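Local atomic coordinates of probable sugar ABC transporter, sugar-binding protein (Streptococcus pneumoniae, PDB entry 2W7Y), a protein that binds the blood-group A trisaccharide outside the cell and probably delivers such blood-group glycans to an ABC transporter for uptake. Residues Leu156-Leu161 / Asn279-Ser284; Leu293-Tyr298 / Ile375-Asn380; Gly301-Ser306 / Lys382-Thr387; Lys57-Leu62 / Lys339-Lys344. All coordinates share one frame; numbering follows the deposited sequence.

Contact 1. Residues Leu156-Leu161 / Asn279-Ser284; sequences LFTMGL and NGVWAS. With GAL (beta-D-galactopyranose), chain C; A2G (2-acetamido-2-deoxy-alpha-D-galactopyranose), chain B.
Trp-282 sets atom CH2 of its indole over the centre of the Phe-157 ring, 3.6 Å from Phe-157 CE2. The planes meet at 60°, an edge-to-face pair that forms part of the glycan pocket of this solute-binding protein. The indole is itself sandwiched. CG of Trp-282 stands between the backbone N and the carbonyl carbon (chi1 55°), which folds the ring back over its own segment, so that Gly-280 CA lies 3.4 Å from the indole plane. On the opposite face GAL C5 sits 3.5 Å above the plane, with C4 and C6 also close, the CH-pi arrangement usual for galactose on an aromatic platform.

The indole edge serves the next sugar. NE1 of Trp-282 donates to A2G O6 over 2.9 Å, and ND2 of Asn-279 donates to the same A2G O6, also over 2.9 Å; two N-H groups therefore grip one hydroxyl. A2G O7 lies near the plane of the Phe-157 ring, at its edge.

Behind the rings, Val-281 N bonds Thr-158 O at 3.0 Å, almost straight at 172°, tying the 3-10 turn to strand 157-164. Both methyls of Val-281 flank that carbonyl oxygen. A water completes the join, accepting from Gly-160 N at 2.8 Å and donating to Asn-279 O at 2.7 Å.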
loop_
_atom_site.group_PDB
_atom_site.type_symbol
_atom_site.label_atom_id
_atom_site.label_comp_id
_atom_site.label_asym_id
_atom_site.label_seq_id
_atom_site.Cartn_x
_atom_site.Cartn_y
_atom_site.Cartn_z
ATOM N N LEU A 156 -3.484 7.079 -3.564
ATOM C CA LEU A 156 -3.826 5.741 -4.025
ATOM C C LEU A 156 -2.713 4.726 -3.781
ATOM O O LEU A 156 -1.532 5.039 -3.914
ATOM C CB LEU A 156 -4.201 5.779 -5.507
ATOM C CG LEU A 156 -5.676 5.814 -5.920
ATOM C CD1 LEU A 156 -6.624 6.346 -4.840
ATOM C CD2 LEU A 156 -5.825 6.591 -7.215
ATOM N N PHE A 157 -3.110 3.506 -3.426
ATOM C CA PHE A 157 -2.175 2.411 -3.212
ATOM C C PHE A 157 -1.770 1.806 -4.558
ATOM O O PHE A 157 -2.013 0.627 -4.838
ATOM C CB PHE A 157 -2.774 1.352 -2.279
ATOM C CG PHE A 157 -1.775 0.756 -1.329
ATOM C CD1 PHE A 157 -1.584 1.312 -0.068
ATOM C CD2 PHE A 157 -1.005 -0.342 -1.699
ATOM C CE1 PHE A 157 -0.652 0.777 0.815
ATOM C CE2 PHE A 157 -0.075 -0.880 -0.821
ATOM C CZ PHE A 157 0.107 -0.321 0.436
ATOM N N THR A 158 -1.150 2.646 -5.382
ATOM C CA THR A 158 -0.717 2.288 -6.723
ATOM C C THR A 158 0.687 1.714 -6.612
ATOM O O THR A 158 1.629 2.423 -6.257
ATOM C CB THR A 158 -0.747 3.531 -7.647
ATOM O OG1 THR A 158 -2.045 4.131 -7.578
ATOM C CG2 THR A 158 -0.424 3.169 -9.103
HETATM N N MSE A 159 0.816 0.423 -6.904
HETATM C CA MSE A 159 2.062 -0.288 -6.628
HETATM C C MSE A 159 2.554 -1.253 -7.715
HETATM O O MSE A 159 1.911 -2.266 -8.009
HETATM C CB MSE A 159 1.956 -1.005 -5.279
HETATM C CG MSE A 159 3.036 -2.035 -5.030
HETATM SE SE MSE A 159 3.172 -2.497 -3.155
HETATM C CE MSE A 159 1.320 -2.920 -2.788
ATOM N N GLY A 160 3.703 -0.921 -8.298
ATOM C CA GLY A 160 4.492 -1.871 -9.073
ATOM C C GLY A 160 5.679 -2.296 -8.229
ATOM O O GLY A 160 5.529 -2.640 -7.055
ATOM N N LEU A 161 6.870 -2.268 -8.816
ATOM C CA LEU A 161 8.082 -2.545 -8.054
ATOM C C LEU A 161 9.251 -1.687 -8.555
ATOM O O LEU A 161 9.098 -0.926 -9.520
ATOM C CB LEU A 161 8.386 -4.064 -8.033
ATOM C CG LEU A 161 9.188 -4.909 -9.046
ATOM C CD1 LEU A 161 8.582 -6.309 -9.157
ATOM C CD2 LEU A 161 9.321 -4.312 -10.423
ATOM N N ASN A 279 7.896 -1.912 -3.504
ATOM C CA ASN A 279 7.186 -0.790 -2.890
ATOM C C ASN A 279 6.422 0.014 -3.944
ATOM O O ASN A 279 6.671 -0.130 -5.141
ATOM C CB ASN A 279 8.141 0.104 -2.093
ATOM C CG ASN A 279 7.433 0.899 -1.001
ATOM O OD1 ASN A 279 6.264 0.651 -0.698
ATOM N ND2 ASN A 279 8.139 1.860 -0.410
ATOM N N GLY A 280 5.485 0.848 -3.488
ATOM C CA GLY A 280 4.604 1.594 -4.384
ATOM C C GLY A 280 5.234 2.782 -5.083
ATOM O O GLY A 280 6.417 3.066 -4.899
ATOM N N VAL A 281 4.428 3.474 -5.884
ATOM C CA VAL A 281 4.884 4.624 -6.670
ATOM C C VAL A 281 5.361 5.780 -5.787
ATOM O O VAL A 281 6.217 6.569 -6.190
ATOM C CB VAL A 281 3.797 5.120 -7.678
ATOM C CG1 VAL A 281 3.445 4.027 -8.678
ATOM C CG2 VAL A 281 2.541 5.617 -6.958
ATOM N N TRP A 282 4.807 5.851 -4.577
ATOM C CA TRP A 282 5.122 6.891 -3.603
ATOM C C TRP A 282 6.588 6.882 -3.157
ATOM O O TRP A 282 7.049 7.829 -2.521
ATOM C CB TRP A 282 4.192 6.763 -2.392
ATOM C CG TRP A 282 4.211 5.393 -1.755
ATOM C CD1 TRP A 282 5.084 4.947 -0.805
ATOM C CD2 TRP A 282 3.321 4.299 -2.028
ATOM N NE1 TRP A 282 4.792 3.650 -0.466
ATOM C CE2 TRP A 282 3.719 3.224 -1.203
ATOM C CE3 TRP A 282 2.225 4.123 -2.884
ATOM C CZ2 TRP A 282 3.055 1.994 -1.206
ATOM C CZ3 TRP A 282 1.569 2.899 -2.885
ATOM C CH2 TRP A 282 1.987 1.852 -2.054
ATOM N N ALA A 283 7.312 5.818 -3.507
ATOM C CA ALA A 283 8.742 5.687 -3.207
ATOM C C ALA A 283 9.629 6.565 -4.092
ATOM O O ALA A 283 10.827 6.704 -3.836
ATOM C CB ALA A 283 9.170 4.229 -3.319
ATOM N N SER A 284 9.024 7.160 -5.119
ATOM C CA SER A 284 9.726 7.921 -6.159
ATOM C C SER A 284 10.682 9.005 -5.667
ATOM O O SER A 284 11.769 9.163 -6.225
ATOM C CB SER A 284 8.716 8.531 -7.125
ATOM O OG SER A 284 8.096 7.519 -7.883
HETATM C C1 GAL C . 2.286 6.604 2.642
HETATM C C2 GAL C . 2.347 5.269 3.387
HETATM C C3 GAL C . 2.391 4.099 2.400
HETATM C C4 GAL C . 1.318 4.225 1.313
HETATM C C5 GAL C . 1.426 5.612 0.663
HETATM C C6 GAL C . 0.409 5.863 -0.452
HETATM O O1 GAL C . 1.969 7.624 3.562
HETATM O O2 GAL C . 3.503 5.273 4.198
HETATM O O3 GAL C . 2.267 2.880 3.095
HETATM O O4 GAL C . 0.050 4.018 1.892
HETATM O O5 GAL C . 1.277 6.610 1.655
HETATM O O6 GAL C . 0.897 6.889 -1.298
HETATM O O5 A2G B . 4.210 1.778 2.255
HETATM C C1 A2G B . 2.831 1.736 2.709
HETATM C C2 A2G B . 2.678 0.526 3.617
HETATM N N2 A2G B . 1.319 0.432 4.151
HETATM C C3 A2G B . 3.640 0.653 4.806
HETATM O O3 A2G B . 3.442 -0.428 5.719
HETATM C C4 A2G B . 5.088 0.721 4.318
HETATM O O4 A2G B . 5.453 -0.507 3.676
HETATM C C5 A2G B . 5.219 1.886 3.328
HETATM C C6 A2G B . 6.620 1.970 2.729
HETATM O O6 A2G B . 6.626 2.996 1.733
HETATM C C7 A2G B . 0.593 -0.674 4.037
HETATM O O7 A2G B . 0.959 -1.698 3.459
HETATM C C8 A2G B . -0.788 -0.584 4.681
HETATM O O HOH W 1 5.613 0.890 -7.426
#

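Contact 2. Residues Leu293-Tyr298 / Ile375-Asn380; sequences LAPGIY and ITQVKN
Gln-377 lays its carboxamide against the peptide that joins Pro-295 to Gly-296, where the last turn of helix 366-379 packs on strand 293-296 of the mixed sheet. Its NE2 donates to Pro-295 O over 3.0 Å, with an N-H...O angle of 158°. The acceptor lies in the plane of the Gln-377 amide, yet the donor stands 67° out of the Pro-295 carbonyl plane, so the bond approaches from above the peptide and uses no lone-pair direction. The other end of the amide follows the same peptide: OE1 of Gln-377 is 3.2 Å from Pro-295 C and 3.3 Å from Pro-295 CB. Gly-296 N is equally near to OE1, but its angle is too poor for a hydrogen bond.

This reach depends on the shape of the glutamine. CG lies beside the backbone N, and the chain then runs extended (chi2 178°), crossing the proline ring at about a right angle. Lower on the same side chain, Gln-377 CB meets Ile-297 CG2 at 4.2 Å, and that methyl also faces Val-378 CG2 at 4.3 Å.

Further out, backbone bonds from Ala-294 to Tyr-163 and from Gly-296 to Leu-161 fix the strand, while Trp-162 touches Pro-295. Val-378 packs on Thr-158, Ala-303 and Ser-305, seating the helix on the sheet. Where the helix ends, Asn-380 folds its side chain back and ND2 donates to Thr-376 O over 2.7 Å.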
loop_
_atom_site.group_PDB
_atom_site.type_symbol
_atom_site.label_atom_id
_atom_site.label_comp_id
_atom_site.label_asym_id
_atom_site.label_seq_id
_atom_site.Cartn_x
_atom_site.Cartn_y
_atom_site.Cartn_z
ATOM N N LEU A 293 18.140 3.098 -10.524
ATOM C CA LEU A 293 16.946 2.331 -10.211
ATOM C C LEU A 293 15.688 2.812 -10.948
ATOM O O LEU A 293 15.467 4.015 -11.136
ATOM C CB LEU A 293 16.747 2.213 -8.690
ATOM C CG LEU A 293 17.111 3.432 -7.849
ATOM C CD1 LEU A 293 15.944 4.352 -7.921
ATOM C CD2 LEU A 293 17.430 3.097 -6.396
ATOM N N ALA A 294 14.884 1.850 -11.381
ATOM C CA ALA A 294 13.789 2.114 -12.292
ATOM C C ALA A 294 12.495 1.410 -11.865
ATOM O O ALA A 294 12.533 0.396 -11.162
ATOM C CB ALA A 294 14.189 1.705 -13.706
ATOM N N PRO A 295 11.338 1.962 -12.270
ATOM C CA PRO A 295 10.086 1.258 -12.007
ATOM C C PRO A 295 9.848 0.068 -12.944
ATOM O O PRO A 295 10.244 0.094 -14.110
ATOM C CB PRO A 295 9.022 2.335 -12.230
ATOM C CG PRO A 295 9.642 3.306 -13.160
ATOM C CD PRO A 295 11.124 3.262 -12.938
ATOM N N GLY A 296 9.208 -0.966 -12.410
ATOM C CA GLY A 296 8.714 -2.077 -13.202
ATOM C C GLY A 296 7.475 -2.624 -12.533
ATOM O O GLY A 296 7.023 -2.088 -11.525
ATOM N N ILE A 297 6.918 -3.693 -13.087
ATOM C CA ILE A 297 5.804 -4.390 -12.440
ATOM C C ILE A 297 6.108 -5.883 -12.315
ATOM O O ILE A 297 7.206 -6.329 -12.654
ATOM C CB ILE A 297 4.425 -4.122 -13.132
ATOM C CG1 ILE A 297 4.463 -4.491 -14.623
ATOM C CG2 ILE A 297 3.988 -2.667 -12.923
ATOM C CD1 ILE A 297 3.106 -4.540 -15.289
ATOM N N TYR A 298 5.128 -6.641 -11.835
ATOM C CA TYR A 298 5.306 -8.044 -11.472
ATOM C C TYR A 298 5.118 -8.987 -12.665
ATOM O O TYR A 298 4.499 -8.594 -13.658
ATOM C CB TYR A 298 4.359 -8.391 -10.315
ATOM C CG TYR A 298 4.611 -7.553 -9.079
ATOM C CD1 TYR A 298 5.425 -8.023 -8.049
ATOM C CD2 TYR A 298 4.058 -6.278 -8.953
ATOM C CE1 TYR A 298 5.665 -7.249 -6.916
ATOM C CE2 TYR A 298 4.293 -5.499 -7.834
ATOM C CZ TYR A 298 5.098 -5.986 -6.819
ATOM O OH TYR A 298 5.336 -5.206 -5.710
ATOM N N ILE A 375 3.470 5.245 -12.376
ATOM C CA ILE A 375 2.001 5.227 -12.451
ATOM C C ILE A 375 1.493 4.685 -13.799
ATOM O O ILE A 375 0.595 3.841 -13.826
ATOM C CB ILE A 375 1.377 6.619 -12.134
ATOM C CG1 ILE A 375 1.653 7.015 -10.676
ATOM C CG2 ILE A 375 -0.130 6.609 -12.395
ATOM C CD1 ILE A 375 1.377 8.482 -10.369
ATOM N N THR A 376 2.082 5.159 -14.898
ATOM C CA THR A 376 1.714 4.720 -16.255
ATOM C C THR A 376 1.883 3.204 -16.452
ATOM O O THR A 376 1.084 2.576 -17.149
ATOM C CB THR A 376 2.483 5.526 -17.346
ATOM O OG1 THR A 376 2.073 6.897 -17.297
ATOM C CG2 THR A 376 2.214 4.999 -18.753
ATOM N N GLN A 377 2.910 2.627 -15.828
ATOM C CA GLN A 377 3.137 1.180 -15.881
ATOM C C GLN A 377 1.997 0.377 -15.252
ATOM O O GLN A 377 1.559 -0.623 -15.824
ATOM C CB GLN A 377 4.459 0.815 -15.213
ATOM C CG GLN A 377 5.694 1.193 -16.017
ATOM C CD GLN A 377 6.971 0.847 -15.290
ATOM O OE1 GLN A 377 6.951 0.537 -14.100
ATOM N NE2 GLN A 377 8.092 0.894 -16.000
ATOM N N VAL A 378 1.531 0.825 -14.084
ATOM C CA VAL A 378 0.438 0.177 -13.358
ATOM C C VAL A 378 -0.885 0.365 -14.102
ATOM O O VAL A 378 -1.687 -0.568 -14.202
ATOM C CB VAL A 378 0.319 0.703 -11.898
ATOM C CG1 VAL A 378 -0.877 0.077 -11.183
ATOM C CG2 VAL A 378 1.602 0.446 -11.117
ATOM N N LYS A 379 -1.097 1.570 -14.630
ATOM C CA LYS A 379 -2.289 1.890 -15.427
ATOM C C LYS A 379 -2.381 1.079 -16.722
ATOM O O LYS A 379 -3.472 0.905 -17.272
ATOM C CB LYS A 379 -2.331 3.386 -15.754
ATOM C CG LYS A 379 -2.753 4.279 -14.596
ATOM C CD LYS A 379 -2.792 5.741 -15.024
ATOM C CE LYS A 379 -3.474 6.625 -13.983
ATOM N NZ LYS A 379 -4.911 6.257 -13.783
ATOM N N ASN A 380 -1.238 0.588 -17.201
ATOM C CA ASN A 380 -1.172 -0.161 -18.460
ATOM C C ASN A 380 -0.781 -1.631 -18.272
ATOM O O ASN A 380 -0.380 -2.309 -19.224
ATOM C CB ASN A 380 -0.235 0.536 -19.453
ATOM C CG ASN A 380 -0.803 1.846 -19.963
ATOM O OD1 ASN A 380 -1.573 1.872 -20.925
ATOM N ND2 ASN A 380 -0.423 2.945 -19.318
#

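Contact 3. Residues Gly301-Ser306 / Lys382-Thr387; sequences GVAISS and KAVVPT
Val-302, Ile-304, Ala-383 and Val-385 line one face of a parallel pair of strands in a mixed sheet, and Ala-303 with Val-384 line the other. On the first face Ile-304 CG1 meets Val-385 CG2 at 4.1 Å, the two side chains crossing at a slant; on the second, Val-384 CG2 approaches Ala-303 CB at 4.1 Å and continues to Ser-305 CB at 3.5 Å.

Between the faces runs a regular ladder. Ala-383 N donates to Gly-301 O, Ala-303 N to Ala-383 O, Val-385 N to Ala-303 O at 3.1 Å, and Ser-305 N to Val-385 O at 2.8 Å. The strand axes are 43° apart, an evident twist. Gly-301, with positive phi, and Val-302 form a G1 bulge opposite Tyr-298.

Beyond the ladder Thr-387 CG2 packs on Ile-304 CG2 at 3.7 Å, and its OG1, linked only weakly to Ser-306 OG, caps the following helix at Asp-390 N.

Strand 302-306 pairs on its other side with strand 157-164, through Ile-304 and Met-159. Helix 207-215 touches the face of Val-302, Ile-304 and Val-385, whereas Val-378 of helix 366-379 rests on the face of Ala-303 and Val-384.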
loop_
_atom_site.group_PDB
_atom_site.type_symbol
_atom_site.label_atom_id
_atom_site.label_comp_id
_atom_site.label_asym_id
_atom_site.label_seq_id
_atom_site.Cartn_x
_atom_site.Cartn_y
_atom_site.Cartn_z
ATOM N N GLY A 301 2.885 -9.344 -16.332
ATOM C CA GLY A 301 2.300 -8.012 -16.484
ATOM C C GLY A 301 1.248 -7.642 -15.453
ATOM O O GLY A 301 0.273 -6.966 -15.775
ATOM N N VAL A 302 1.456 -8.073 -14.210
ATOM C CA VAL A 302 0.522 -7.789 -13.120
ATOM C C VAL A 302 1.043 -6.650 -12.240
ATOM O O VAL A 302 2.241 -6.552 -11.979
ATOM C CB VAL A 302 0.221 -9.055 -12.267
ATOM C CG1 VAL A 302 -0.797 -8.760 -11.168
ATOM C CG2 VAL A 302 -0.287 -10.189 -13.150
ATOM N N ALA A 303 0.131 -5.781 -11.809
ATOM C CA ALA A 303 0.450 -4.710 -10.868
ATOM C C ALA A 303 -0.619 -4.620 -9.786
ATOM O O ALA A 303 -1.709 -5.169 -9.930
ATOM C CB ALA A 303 0.598 -3.376 -11.596
ATOM N N ILE A 304 -0.290 -3.941 -8.691
ATOM C CA ILE A 304 -1.245 -3.705 -7.617
ATOM C C ILE A 304 -1.888 -2.330 -7.811
ATOM O O ILE A 304 -1.189 -1.326 -7.984
ATOM C CB ILE A 304 -0.583 -3.836 -6.211
ATOM C CG1 ILE A 304 -0.204 -5.298 -5.938
ATOM C CG2 ILE A 304 -1.517 -3.322 -5.114
ATOM C CD1 ILE A 304 0.924 -5.503 -4.942
ATOM N N SER A 305 -3.219 -2.303 -7.814
ATOM C CA SER A 305 -3.967 -1.051 -7.866
ATOM C C SER A 305 -5.168 -1.113 -6.945
ATOM O O SER A 305 -6.221 -1.660 -7.296
ATOM C CB SER A 305 -4.412 -0.711 -9.288
ATOM O OG SER A 305 -4.889 0.624 -9.349
ATOM N N SER A 306 -4.989 -0.565 -5.752
ATOM C CA SER A 306 -6.073 -0.450 -4.800
ATOM C C SER A 306 -6.083 0.934 -4.176
ATOM O O SER A 306 -5.256 1.789 -4.520
ATOM C CB SER A 306 -5.995 -1.549 -3.741
ATOM O OG SER A 306 -4.793 -1.444 -3.012
ATOM N N LYS A 382 -1.314 -5.614 -17.750
ATOM C CA LYS A 382 -2.214 -6.598 -18.352
ATOM C C LYS A 382 -3.323 -6.985 -17.376
ATOM O O LYS A 382 -4.469 -7.181 -17.770
ATOM C CB LYS A 382 -1.442 -7.850 -18.774
ATOM C CG LYS A 382 -0.457 -7.649 -19.916
ATOM C CD LYS A 382 0.265 -8.954 -20.218
ATOM C CE LYS A 382 1.599 -8.723 -20.920
ATOM N NZ LYS A 382 2.479 -9.928 -20.799
ATOM N N ALA A 383 -2.966 -7.101 -16.102
ATOM C CA ALA A 383 -3.922 -7.382 -15.041
ATOM C C ALA A 383 -3.583 -6.555 -13.822
ATOM O O ALA A 383 -2.412 -6.307 -13.525
ATOM C CB ALA A 383 -3.926 -8.866 -14.692
ATOM N N VAL A 384 -4.613 -6.127 -13.109
ATOM C CA VAL A 384 -4.414 -5.337 -11.913
ATOM C C VAL A 384 -5.249 -5.912 -10.757
ATOM O O VAL A 384 -6.428 -6.250 -10.936
ATOM C CB VAL A 384 -4.654 -3.823 -12.212
ATOM C CG1 VAL A 384 -5.998 -3.316 -11.679
ATOM C CG2 VAL A 384 -3.478 -2.989 -11.730
ATOM N N VAL A 385 -4.609 -6.063 -9.596
ATOM C CA VAL A 385 -5.240 -6.634 -8.400
ATOM C C VAL A 385 -5.305 -5.631 -7.235
ATOM O O VAL A 385 -4.495 -4.706 -7.174
ATOM C CB VAL A 385 -4.530 -7.951 -7.923
ATOM C CG1 VAL A 385 -4.706 -9.068 -8.944
ATOM C CG2 VAL A 385 -3.053 -7.718 -7.619
ATOM N N PRO A 386 -6.287 -5.796 -6.321
ATOM C CA PRO A 386 -6.281 -5.003 -5.095
ATOM C C PRO A 386 -5.383 -5.657 -4.040
ATOM O O PRO A 386 -4.952 -6.798 -4.218
ATOM C CB PRO A 386 -7.746 -5.037 -4.652
ATOM C CG PRO A 386 -8.252 -6.350 -5.140
ATOM C CD PRO A 386 -7.455 -6.700 -6.383
ATOM N N THR A 387 -5.096 -4.946 -2.957
ATOM C CA THR A 387 -4.268 -5.516 -1.893
ATOM C C THR A 387 -5.078 -6.509 -1.071
ATOM O O THR A 387 -6.278 -6.302 -0.837
ATOM C CB THR A 387 -3.698 -4.449 -0.940
ATOM O OG1 THR A 387 -4.771 -3.655 -0.422
ATOM C CG2 THR A 387 -2.693 -3.560 -1.647
#

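Contact 4. Residues Lys57-Leu62 / Lys339-Lys344; sequences KTMRDL and KVIFEK
Thr-58 turns its methyl, not its hydroxyl, toward the facing helix. With CG2 anti to the backbone N, that methyl meets Lys-344 CB at 3.8 Å and Val-340 CG1 at 3.9 Å. Val-340 likewise holds CG1 anti to its own N (chi1 179°), which directs the branch between Thr-58 and Leu-62; there Leu-62 CD1 faces Val-340 CG1 tip to tip at 3.8 Å. The second leucine methyl, CD2, lies 4.1 Å from Ile-341 CD1.

Selenomethionine Met-59 reaches the same isoleucine by a bend. Its CG starts beside the backbone N, and the chain turns at chi2 (-64°), so that the selenium comes across Ile-341 at about a right angle, with Met-59 SE 3.9 Å from Ile-341 CD1.

The segments belong to helices 54-69 and 335-343, an antiparallel pair in the alpha/beta framework of this extracellular solute-binding protein. Their local axes run 173° apart in direction but come no closer than 11.2 Å, so side chains alone make the direct contact, mostly through their methyl groups and the Met-59 selenium, and no direct hydrogen bond spans it. Met-59 also touches Tyr-46, a residue that bonds the bound galactose, which puts the buried end of the contact close to the glycan.

Polar groups skirt the apolar row. Thr-58 OG1, also bonded to Pro-54 O, holds a water at 2.7 Å, and this water donates to Lys-344 O over 3.0 Å. Away from the interface, Lys-57 NZ bridges both carboxylate oxygens of Asp-61, one helical turn on, using the syn lone pair of each.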
loop_
_atom_site.group_PDB
_atom_site.type_symbol
_atom_site.label_atom_id
_atom_site.label_comp_id
_atom_site.label_asym_id
_atom_site.label_seq_id
_atom_site.Cartn_x
_atom_site.Cartn_y
_atom_site.Cartn_z
ATOM N N LYS A 57 6.668 16.630 6.497
ATOM C CA LYS A 57 6.558 18.059 6.772
ATOM C C LYS A 57 5.542 18.724 5.841
ATOM O O LYS A 57 4.741 19.555 6.280
ATOM C CB LYS A 57 7.932 18.724 6.627
ATOM C CG LYS A 57 8.185 19.885 7.577
ATOM C CD LYS A 57 7.660 21.195 7.035
ATOM C CE LYS A 57 7.664 22.270 8.101
ATOM N NZ LYS A 57 7.183 23.560 7.553
ATOM N N THR A 58 5.587 18.358 4.558
ATOM C CA THR A 58 4.615 18.822 3.570
ATOM C C THR A 58 3.191 18.468 4.007
ATOM O O THR A 58 2.301 19.321 3.971
ATOM C CB THR A 58 4.898 18.225 2.175
ATOM O OG1 THR A 58 6.234 18.552 1.771
ATOM C CG2 THR A 58 3.915 18.759 1.141
HETATM N N MSE A 59 2.994 17.221 4.432
HETATM C CA MSE A 59 1.693 16.748 4.906
HETATM C C MSE A 59 1.221 17.509 6.139
HETATM O O MSE A 59 0.067 17.927 6.200
HETATM C CB MSE A 59 1.736 15.250 5.216
HETATM C CG MSE A 59 1.959 14.356 4.020
HETATM SE SE MSE A 59 0.528 14.432 2.705
HETATM C CE MSE A 59 0.965 12.784 1.817
ATOM N N ARG A 60 2.119 17.679 7.114
ATOM C CA ARG A 60 1.830 18.440 8.337
ATOM C C ARG A 60 1.495 19.903 8.045
ATOM O O ARG A 60 0.681 20.508 8.750
ATOM C CB ARG A 60 2.991 18.355 9.341
ATOM C CG ARG A 60 3.200 16.973 9.955
ATOM C CD ARG A 60 4.095 17.010 11.199
ATOM N NE ARG A 60 5.444 17.515 10.934
ATOM C CZ ARG A 60 6.475 16.767 10.549
ATOM N NH1 ARG A 60 6.336 15.461 10.369
ATOM N NH2 ARG A 60 7.656 17.334 10.340
ATOM N N ASP A 61 2.123 20.465 7.013
ATOM C CA ASP A 61 1.801 21.822 6.552
ATOM C C ASP A 61 0.385 21.894 5.990
ATOM O O ASP A 61 -0.333 22.862 6.234
ATOM C CB ASP A 61 2.816 22.314 5.512
ATOM C CG ASP A 61 4.155 22.697 6.128
ATOM O OD1 ASP A 61 4.221 22.896 7.359
ATOM O OD2 ASP A 61 5.146 22.801 5.374
ATOM N N LEU A 62 -0.001 20.861 5.244
ATOM C CA LEU A 62 -1.362 20.706 4.726
ATOM C C LEU A 62 -2.412 20.656 5.837
ATOM O O LEU A 62 -3.484 21.237 5.701
ATOM C CB LEU A 62 -1.461 19.436 3.866
ATOM C CG LEU A 62 -1.493 19.483 2.329
ATOM C CD1 LEU A 62 -0.590 20.552 1.733
ATOM C CD2 LEU A 62 -1.158 18.104 1.752
ATOM N N LYS A 339 -3.015 18.408 -6.116
ATOM C CA LYS A 339 -1.881 18.866 -6.917
ATOM C C LYS A 339 -0.604 18.849 -6.077
ATOM O O LYS A 339 0.464 18.490 -6.567
ATOM C CB LYS A 339 -2.139 20.267 -7.477
ATOM C CG LYS A 339 -1.090 20.734 -8.481
ATOM C CD LYS A 339 -1.441 22.069 -9.090
ATOM C CE LYS A 339 -0.439 22.440 -10.175
ATOM N NZ LYS A 339 -0.867 23.650 -10.926
ATOM N N VAL A 340 -0.730 19.229 -4.808
ATOM C CA VAL A 340 0.372 19.139 -3.848
ATOM C C VAL A 340 0.704 17.674 -3.559
ATOM O O VAL A 340 1.875 17.317 -3.443
ATOM C CB VAL A 340 0.062 19.907 -2.534
ATOM C CG1 VAL A 340 1.209 19.772 -1.537
ATOM C CG2 VAL A 340 -0.217 21.379 -2.826
ATOM N N ILE A 341 -0.331 16.835 -3.461
ATOM C CA ILE A 341 -0.158 15.389 -3.275
ATOM C C ILE A 341 0.687 14.770 -4.392
ATOM O O ILE A 341 1.506 13.906 -4.124
ATOM C CB ILE A 341 -1.522 14.627 -3.125
ATOM C CG1 ILE A 341 -2.284 15.060 -1.854
ATOM C CG2 ILE A 341 -1.318 13.110 -3.160
ATOM C CD1 ILE A 341 -1.623 14.699 -0.516
ATOM N N PHE A 342 0.503 15.222 -5.630
ATOM C CA PHE A 342 1.317 14.733 -6.746
ATOM C C PHE A 342 2.698 15.391 -6.855
ATOM O O PHE A 342 3.699 14.699 -7.023
ATOM C CB PHE A 342 0.560 14.836 -8.081
ATOM C CG PHE A 342 1.327 14.288 -9.253
ATOM C CD1 PHE A 342 1.557 12.922 -9.376
ATOM C CD2 PHE A 342 1.835 15.140 -10.228
ATOM C CE1 PHE A 342 2.278 12.416 -10.449
ATOM C CE2 PHE A 342 2.553 14.640 -11.307
ATOM C CZ PHE A 342 2.778 13.278 -11.417
ATOM N N GLU A 343 2.749 16.720 -6.752
ATOM C CA GLU A 343 3.972 17.487 -7.042
ATOM C C GLU A 343 4.986 17.576 -5.893
ATOM O O GLU A 343 6.190 17.464 -6.125
ATOM C CB GLU A 343 3.626 18.898 -7.531
ATOM C CG GLU A 343 2.917 18.952 -8.878
ATOM C CD GLU A 343 2.798 20.365 -9.423
ATOM O OE1 GLU A 343 2.881 20.532 -10.659
ATOM O OE2 GLU A 343 2.627 21.314 -8.625
ATOM N N LYS A 344 4.504 17.808 -4.673
ATOM C CA LYS A 344 5.372 17.939 -3.499
ATOM C C LYS A 344 5.532 16.604 -2.779
ATOM O O LYS A 344 6.651 16.151 -2.525
ATOM C CB LYS A 344 4.837 19.004 -2.538
ATOM C CG LYS A 344 5.460 20.379 -2.707
ATOM C CD LYS A 344 4.904 21.118 -3.912
ATOM C CE LYS A 344 5.753 22.334 -4.250
ATOM N NZ LYS A 344 7.139 21.954 -4.654
HETATM O O HOH W 2 7.544 16.753 0.227
#

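In the fold
From the N terminus, residues 57-62 open the longest loop, which contact 4 closes only at 339-344. Contact 1 both opens and closes within that loop, joining strand 157-164 to the turn after strand 276-277. Contacts 2 and 3 open after contact 1 has closed, at 293-298 and 301-306, but close beyond contact 4, at 375-380 and 382-387; they therefore cross it and each other. Strand 157-164 unites contacts 1, 2 and 3 in one mixed sheet, through Leu-161 to Gly-296 and Met-159 to Ile-304. Val-378 of contact 2 packs helix 366-379 against contacts 1 and 3. Contact 4 lies apart, reaching contact 2 through Phe-342 and Ile-375.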